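Side-chain contacts in O-methyltransferase (Burkholderia thailandensis, PDB 3MCZ), which probably transfers a methyl group from S-adenosylmethionine to a hydroxyl oxygen of an unidentified substrate, working as a dimer: residues 259-262 / 263-267; 304-307 / 308-312; 321-324 / 325-329. All coordinates share one frame; numbering follows the deposited sequence.

Contact 1. Residues 259-262 / 263-267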
loop_
_atom_site.group_PDB
_atom_site.type_symbol
_atom_site.label_atom_id
_atom_site.label_comp_id
_atom_site.label_asym_id
_atom_site.label_seq_id
_atom_site.Cartn_x
_atom_site.Cartn_y
_atom_site.Cartn_z
ATOM N N HIS A 259 -16.093 -15.507 10.452
ATOM C CA HIS A 259 -15.196 -15.542 9.342
ATOM C C HIS A 259 -13.881 -16.316 9.584
ATOM O O HIS A 259 -13.062 -16.375 8.686
ATOM C CB HIS A 259 -14.898 -14.127 8.847
ATOM C CG HIS A 259 -14.432 -13.210 9.922
ATOM N ND1 HIS A 259 -15.265 -12.310 10.541
ATOM C CD2 HIS A 259 -13.229 -13.098 10.532
ATOM C CE1 HIS A 259 -14.593 -11.667 11.480
ATOM N NE2 HIS A 259 -13.349 -12.114 11.483
ATOM N N TYR A 260 -13.699 -16.884 10.777
ATOM C CA TYR A 260 -12.629 -17.847 11.023
ATOM C C TYR A 260 -12.982 -19.271 10.615
ATOM O O TYR A 260 -12.127 -20.151 10.637
ATOM C CB TYR A 260 -12.240 -17.852 12.513
ATOM C CG TYR A 260 -11.488 -16.617 12.901
ATOM C CD1 TYR A 260 -10.139 -16.506 12.652
ATOM C CD2 TYR A 260 -12.147 -15.547 13.500
ATOM C CE1 TYR A 260 -9.448 -15.369 13.002
ATOM C CE2 TYR A 260 -11.481 -14.407 13.842
ATOM C CZ TYR A 260 -10.139 -14.320 13.608
ATOM O OH TYR A 260 -9.475 -13.177 13.959
ATOM N N PHE A 261 -14.237 -19.491 10.241
ATOM C CA PHE A 261 -14.741 -20.823 9.976
ATOM C C PHE A 261 -15.073 -20.991 8.497
ATOM O O PHE A 261 -15.529 -20.033 7.871
ATOM C CB PHE A 261 -15.974 -21.054 10.832
ATOM C CG PHE A 261 -15.701 -20.982 12.297
ATOM C CD1 PHE A 261 -14.916 -21.961 12.922
ATOM C CD2 PHE A 261 -16.140 -19.908 13.051
ATOM C CE1 PHE A 261 -14.630 -21.879 14.313
ATOM C CE2 PHE A 261 -15.863 -19.818 14.421
ATOM C CZ PHE A 261 -15.106 -20.821 15.046
ATOM N N ASP A 262 -14.837 -22.187 7.933
ATOM C CA ASP A 262 -15.465 -22.520 6.635
ATOM C C ASP A 262 -16.991 -22.654 6.779
ATOM O O ASP A 262 -17.514 -22.681 7.882
ATOM C CB ASP A 262 -14.816 -23.727 5.932
ATOM C CG ASP A 262 -15.142 -25.075 6.541
ATOM O OD1 ASP A 262 -16.099 -25.245 7.309
ATOM O OD2 ASP A 262 -14.409 -26.021 6.185
ATOM N N ALA A 263 -17.701 -22.765 5.676
ATOM C CA ALA A 263 -19.183 -22.757 5.748
ATOM C C ALA A 263 -19.735 -23.921 6.572
ATOM O O ALA A 263 -20.700 -23.773 7.296
ATOM C CB ALA A 263 -19.828 -22.731 4.306
ATOM N N ARG A 264 -19.137 -25.088 6.465
ATOM C CA ARG A 264 -19.607 -26.228 7.224
ATOM C C ARG A 264 -19.447 -25.954 8.719
ATOM O O ARG A 264 -20.349 -26.199 9.522
ATOM C CB ARG A 264 -18.798 -27.461 6.847
ATOM C CG ARG A 264 -19.110 -28.644 7.675
ATOM C CD ARG A 264 -18.108 -29.833 7.499
ATOM N NE ARG A 264 -18.010 -30.476 8.785
ATOM C CZ ARG A 264 -17.107 -30.191 9.719
ATOM N NH1 ARG A 264 -17.144 -30.848 10.871
ATOM N NH2 ARG A 264 -16.152 -29.296 9.514
ATOM N N GLU A 265 -18.255 -25.497 9.068
ATOM C CA GLU A 265 -17.946 -25.191 10.449
ATOM C C GLU A 265 -18.854 -24.088 10.991
ATOM O O GLU A 265 -19.378 -24.207 12.097
ATOM C CB GLU A 265 -16.486 -24.798 10.590
ATOM C CG GLU A 265 -15.534 -25.952 10.455
ATOM C CD GLU A 265 -14.074 -25.476 10.318
ATOM O OE1 GLU A 265 -13.821 -24.312 9.921
ATOM O OE2 GLU A 265 -13.173 -26.270 10.592
ATOM N N ALA A 266 -19.042 -23.036 10.205
ATOM C CA ALA A 266 -19.852 -21.897 10.609
ATOM C C ALA A 266 -21.306 -22.331 10.868
ATOM O O ALA A 266 -21.939 -21.892 11.837
ATOM C CB ALA A 266 -19.759 -20.777 9.535
ATOM N N ARG A 267 -21.826 -23.238 10.036
ATOM C CA ARG A 267 -23.200 -23.754 10.253
ATOM C C ARG A 267 -23.281 -24.513 11.576
ATOM O O ARG A 267 -24.219 -24.345 12.310
ATOM C CB ARG A 267 -23.656 -24.628 9.079
ATOM C CG ARG A 267 -25.042 -25.222 9.241
ATOM C CD ARG A 267 -25.397 -26.134 8.081
ATOM N NE ARG A 267 -25.734 -25.384 6.875
ATOM C CZ ARG A 267 -26.917 -24.797 6.658
ATOM N NH1 ARG A 267 -27.874 -24.817 7.579
ATOM N NH2 ARG A 267 -27.123 -24.138 5.530
HETATM O O HOH W 1 -12.092 -22.970 11.333
HETATM O O HOH W 2 -14.990 -28.389 7.182
#
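D262 folds its carboxylate back over the first turn of helix 263-275, and OD1 takes the backbone N-H of E265 at 2.8 Å between OD1 and N, almost straight at 170° and nearly along the C-O axis. CG of D262 sits between its own backbone N and carbonyl carbon (chi1 74°), which swings OD1 over the start of the helix. E265 returns the favour: its OE1 accepts from the backbone N of D262 at 3.1 Å, met on the anti side and a little out of the carboxylate plane. With D262 as N-cap, the two exchanges make a capping box at the mouth of a helix that follows strand 251-255 of the Rossmann-like methyltransferase domain. The two carboxylates lie close, OD1 of D262 being 3.6 Å from OE1 of E265, and the helix N-terminus probably eases that repulsion. OE1 also accepts from a water, which bridges to the carbonyl of Y260, and from H313, so several donors grip it. A second water links OD2 of D262 to NH2 of R264. F261 meets the turn mainly through CB, 3.8 Å from CB of E265 and 4.0 Å from CB of A266, while OE1 of E265 comes up at the edge of the ring, near its plane, with ring and carboxylate planes 88° apart. A266 N donates to D262 O at 2.8 Å.

Contact 2. Residues 304-307 / 308-312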
loop_
_atom_site.group_PDB
_atom_site.type_symbol
_atom_site.label_atom_id
_atom_site.label_comp_id
_atom_site.label_asym_id
_atom_site.label_seq_id
_atom_site.Cartn_x
_atom_site.Cartn_y
_atom_site.Cartn_z
ATOM N N SER A 304 -13.070 -10.642 2.920
ATOM C CA SER A 304 -12.987 -12.103 2.776
ATOM C C SER A 304 -11.579 -12.566 2.438
ATOM O O SER A 304 -11.057 -13.511 3.046
ATOM C CB SER A 304 -13.949 -12.624 1.716
ATOM O OG SER A 304 -14.197 -13.997 1.933
ATOM N N LEU A 305 -10.958 -11.896 1.471
ATOM C CA LEU A 305 -9.591 -12.199 1.110
ATOM C C LEU A 305 -8.595 -11.907 2.236
ATOM O O LEU A 305 -7.639 -12.665 2.440
ATOM C CB LEU A 305 -9.210 -11.439 -0.185
ATOM C CG LEU A 305 -7.806 -11.758 -0.759
ATOM C CD1 LEU A 305 -7.745 -13.238 -1.226
ATOM C CD2 LEU A 305 -7.422 -10.806 -1.882
ATOM N N HIS A 306 -8.777 -10.783 2.931
ATOM C CA HIS A 306 -7.958 -10.424 4.086
ATOM C C HIS A 306 -7.960 -11.576 5.108
ATOM O O HIS A 306 -6.912 -11.997 5.617
ATOM C CB HIS A 306 -8.512 -9.127 4.662
ATOM C CG HIS A 306 -7.616 -8.427 5.634
ATOM N ND1 HIS A 306 -7.849 -7.129 6.029
ATOM C CD2 HIS A 306 -6.493 -8.820 6.271
ATOM C CE1 HIS A 306 -6.911 -6.759 6.888
ATOM N NE2 HIS A 306 -6.083 -7.775 7.064
HETATM N N MSE A 307 -9.128 -12.113 5.379
HETATM C CA MSE A 307 -9.266 -13.170 6.382
HETATM C C MSE A 307 -8.653 -14.469 5.890
HETATM O O MSE A 307 -8.049 -15.167 6.679
HETATM C CB MSE A 307 -10.741 -13.384 6.757
HETATM C CG MSE A 307 -11.382 -12.213 7.511
HETATM SE SE MSE A 307 -10.396 -11.651 9.098
HETATM C CE MSE A 307 -9.815 -13.389 9.706
HETATM N N MSE A 308 -8.753 -14.745 4.590
HETATM C CA MSE A 308 -8.072 -15.884 3.961
HETATM C C MSE A 308 -6.561 -15.751 4.095
HETATM O O MSE A 308 -5.850 -16.747 4.341
HETATM C CB MSE A 308 -8.479 -15.976 2.477
HETATM C CG MSE A 308 -8.038 -17.243 1.781
HETATM SE SE MSE A 308 -7.742 -16.983 -0.057
HETATM C CE MSE A 308 -6.048 -16.446 0.132
ATOM N N VAL A 309 -6.029 -14.532 3.959
ATOM C CA VAL A 309 -4.584 -14.394 4.190
ATOM C C VAL A 309 -4.247 -14.684 5.674
ATOM O O VAL A 309 -3.218 -15.340 5.960
ATOM C CB VAL A 309 -4.036 -13.029 3.725
ATOM C CG1 VAL A 309 -2.591 -12.800 4.218
ATOM C CG2 VAL A 309 -4.139 -12.934 2.182
ATOM N N ASN A 310 -5.063 -14.167 6.582
ATOM C CA ASN A 310 -4.815 -14.286 8.022
ATOM C C ASN A 310 -4.950 -15.689 8.608
ATOM O O ASN A 310 -4.225 -16.033 9.517
ATOM C CB ASN A 310 -5.733 -13.390 8.847
ATOM C CG ASN A 310 -5.386 -11.896 8.754
ATOM O OD1 ASN A 310 -4.365 -11.494 8.179
ATOM N ND2 ASN A 310 -6.305 -11.056 9.296
ATOM N N THR A 311 -5.896 -16.471 8.133
ATOM C CA THR A 311 -6.134 -17.796 8.713
ATOM C C THR A 311 -6.577 -18.802 7.628
ATOM O O THR A 311 -7.280 -18.423 6.666
ATOM C CB THR A 311 -7.171 -17.670 9.891
ATOM O OG1 THR A 311 -7.060 -18.815 10.734
ATOM C CG2 THR A 311 -8.580 -17.535 9.417
ATOM N N ASN A 312 -6.259 -20.079 7.823
ATOM C CA ASN A 312 -6.505 -21.099 6.789
ATOM C C ASN A 312 -7.928 -21.059 6.214
ATOM O O ASN A 312 -8.095 -21.003 5.024
ATOM C CB ASN A 312 -6.266 -22.505 7.374
ATOM C CG ASN A 312 -6.159 -23.597 6.308
ATOM O OD1 ASN A 312 -5.901 -23.337 5.142
ATOM N ND2 ASN A 312 -6.412 -24.843 6.720
#
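The C-terminal end of helix 298-310, in the methyltransferase domain, is where these side chains meet, mostly buried and partly against the second subunit. L305 and M308, the latter a selenomethionine, pack three residues apart. CD1 of L305 touches the terminal methyl CE of M308 at 3.9 Å. The L305 CG stands opposite its backbone N (chi1 -175°), and this carries a side chain that starts away from the next turn back within reach of M308. One residue further along, H306 is met by N310 four residues on: ND2 of N310 is 3.8 Å from CD2 of H306, the ring and amide planes are 66° apart, and the approach is oblique, a packing contact. N310 has its CG beside the backbone N (chi1 -73°), which lays the amide back over the carbonyl oxygen of H306, 3.5 Å from CG of N310 to O of H306. M307, also a selenomethionine, bends at chi2 and chi3 and brings SE to 4.1 Å from ND2 of N310. The backbone underneath is regular, with M308 N, V309 N and N310 N each bonded four residues back. T311 N still donates to O of M307, 2.9 Å away, although T311 has already left helical geometry, and its OG1 is hydrogen-bonded to E143. M308 packs on helix 128-132, against L128, I131 and L132, while L305 and H306 pack on I40 and R36 of the second subunit. These i to i+3 and i to i+4 neighbours are the ordinary packing of an alpha-helix, here in its last turns, at the subunit interface.

Contact 3. Residues 321-324 / 325-329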
loop_
_atom_site.group_PDB
_atom_site.type_symbol
_atom_site.label_atom_id
_atom_site.label_comp_id
_atom_site.label_asym_id
_atom_site.label_seq_id
_atom_site.Cartn_x
_atom_site.Cartn_y
_atom_site.Cartn_z
ATOM N N TRP A 321 -27.015 -15.730 4.011
ATOM C CA TRP A 321 -26.760 -17.152 4.272
ATOM C C TRP A 321 -26.697 -17.387 5.790
ATOM O O TRP A 321 -27.311 -18.331 6.304
ATOM C CB TRP A 321 -25.463 -17.618 3.604
ATOM C CG TRP A 321 -25.153 -19.034 3.882
ATOM C CD1 TRP A 321 -25.621 -20.124 3.222
ATOM C CD2 TRP A 321 -24.304 -19.514 4.910
ATOM N NE1 TRP A 321 -25.118 -21.271 3.791
ATOM C CE2 TRP A 321 -24.327 -20.916 4.853
ATOM C CE3 TRP A 321 -23.561 -18.892 5.906
ATOM C CZ2 TRP A 321 -23.588 -21.712 5.729
ATOM C CZ3 TRP A 321 -22.811 -19.694 6.772
ATOM C CH2 TRP A 321 -22.827 -21.084 6.661
ATOM N N ILE A 322 -25.971 -16.523 6.494
ATOM C CA ILE A 322 -25.943 -16.592 7.962
ATOM C C ILE A 322 -27.373 -16.504 8.537
ATOM O O ILE A 322 -27.760 -17.298 9.396
ATOM C CB ILE A 322 -25.035 -15.503 8.591
ATOM C CG1 ILE A 322 -23.586 -15.695 8.118
ATOM C CG2 ILE A 322 -25.136 -15.573 10.120
ATOM C CD1 ILE A 322 -22.568 -14.498 8.428
ATOM N N ALA A 323 -28.150 -15.538 8.056
ATOM C CA ALA A 323 -29.490 -15.371 8.547
ATOM C C ALA A 323 -30.333 -16.614 8.322
ATOM O O ALA A 323 -31.117 -16.999 9.210
ATOM C CB ALA A 323 -30.157 -14.111 7.930
ATOM N N GLY A 324 -30.177 -17.274 7.169
ATOM C CA GLY A 324 -30.912 -18.516 6.883
ATOM C C GLY A 324 -30.524 -19.634 7.835
ATOM O O GLY A 324 -31.391 -20.393 8.272
ATOM N N VAL A 325 -29.243 -19.708 8.210
ATOM C CA VAL A 325 -28.810 -20.723 9.180
ATOM C C VAL A 325 -29.466 -20.519 10.561
ATOM O O VAL A 325 -29.954 -21.461 11.200
ATOM C CB VAL A 325 -27.290 -20.786 9.320
ATOM C CG1 VAL A 325 -26.938 -21.848 10.364
ATOM C CG2 VAL A 325 -26.624 -21.107 7.958
ATOM N N VAL A 326 -29.553 -19.266 10.988
ATOM C CA VAL A 326 -30.227 -18.932 12.244
ATOM C C VAL A 326 -31.714 -19.325 12.200
ATOM O O VAL A 326 -32.233 -19.923 13.166
ATOM C CB VAL A 326 -30.017 -17.420 12.586
ATOM C CG1 VAL A 326 -30.762 -17.014 13.877
ATOM C CG2 VAL A 326 -28.522 -17.117 12.720
ATOM N N ARG A 327 -32.383 -19.020 11.088
ATOM C CA ARG A 327 -33.769 -19.478 10.891
ATOM C C ARG A 327 -33.886 -20.998 10.916
ATOM O O ARG A 327 -34.758 -21.526 11.585
ATOM C CB ARG A 327 -34.366 -18.962 9.581
ATOM C CG ARG A 327 -34.611 -17.521 9.610
ATOM C CD ARG A 327 -35.508 -17.051 8.448
ATOM N NE ARG A 327 -35.336 -15.602 8.352
ATOM C CZ ARG A 327 -34.443 -14.987 7.585
ATOM N NH1 ARG A 327 -33.684 -15.662 6.728
ATOM N NH2 ARG A 327 -34.356 -13.667 7.655
ATOM N N ASP A 328 -32.958 -21.685 10.246
ATOM C CA ASP A 328 -32.935 -23.154 10.231
ATOM C C ASP A 328 -32.819 -23.697 11.650
ATOM O O ASP A 328 -33.323 -24.776 11.915
ATOM C CB ASP A 328 -31.788 -23.741 9.375
ATOM C CG ASP A 328 -31.979 -23.541 7.868
ATOM O OD1 ASP A 328 -33.092 -23.201 7.405
ATOM O OD2 ASP A 328 -30.972 -23.683 7.137
ATOM N N ALA A 329 -32.186 -22.948 12.551
ATOM C CA ALA A 329 -32.057 -23.345 13.960
ATOM C C ALA A 329 -33.312 -23.082 14.765
ATOM O O ALA A 329 -33.357 -23.379 15.948
ATOM C CB ALA A 329 -30.816 -22.681 14.620
#
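W321 offers one face of its indole to a methyl of V325 four residues on: CG2 of V325 sits 3.8 Å from the centroid of the six-membered ring and only 11° off the ring normal, a CH-pi contact. The nearest single atom is CZ2, also 3.8 Å from that methyl. CG of W321 lies opposite the backbone N (chi1 178°), which carries the indole forward along the helix, toward V325, and V325 presents the branch that sits beside its own backbone N. The same methyl is close to the backbone as well, with CG2 of V325 3.3 Å from O of W321. On another side of the helix R327 extends its chain from CG to NE and lays its guanidinium back toward A323; NH1 of R327 comes 4.0 Å from CB of A323, and the carbonyl oxygen of A323 lies over one face of the group. Bonds from V325 N, V326 N, R327 N and D328 N to the carbonyls four residues earlier set the spacing of the helix that brings these residues together, the last being D328 N to G324 O at 2.8 Å. They belong to helix 319-328, which in this Rossmann-like domain packs on the central sheet; in sequence it comes after strand 281-288 and before strand 332-338. I322 and V326 pack on I285 of that sheet, and V325 and V326 both touch I270 of helix 263-275. H317 meets the W321 indole with the planes at about 45°. NH2 of R327 is hydrogen-bonded to a glycerol, probably from the crystallisation liquor.

Along the chain the three contacts come in series, none nested in or crossing another, and each is local. Contact 1 closes the loop that follows strand 251-255 and opens helix 263-275; contact 2 lies in the last turns of helix 298-310; contact 3 lies in helix 319-328, the next helix. Contact 1 is the one that touches both others. H259 packs on M307, and Y260 on M307 and T311, of contact 2, while A263 and R267 meet W321, with a weak ion pair from R267 to D328 of contact 3. Contacts 2 and 3 stay about 11 Å apart at their nearest atoms. Contact 2 faces the second subunit; contact 3 packs on the central sheet and on helix 263-275.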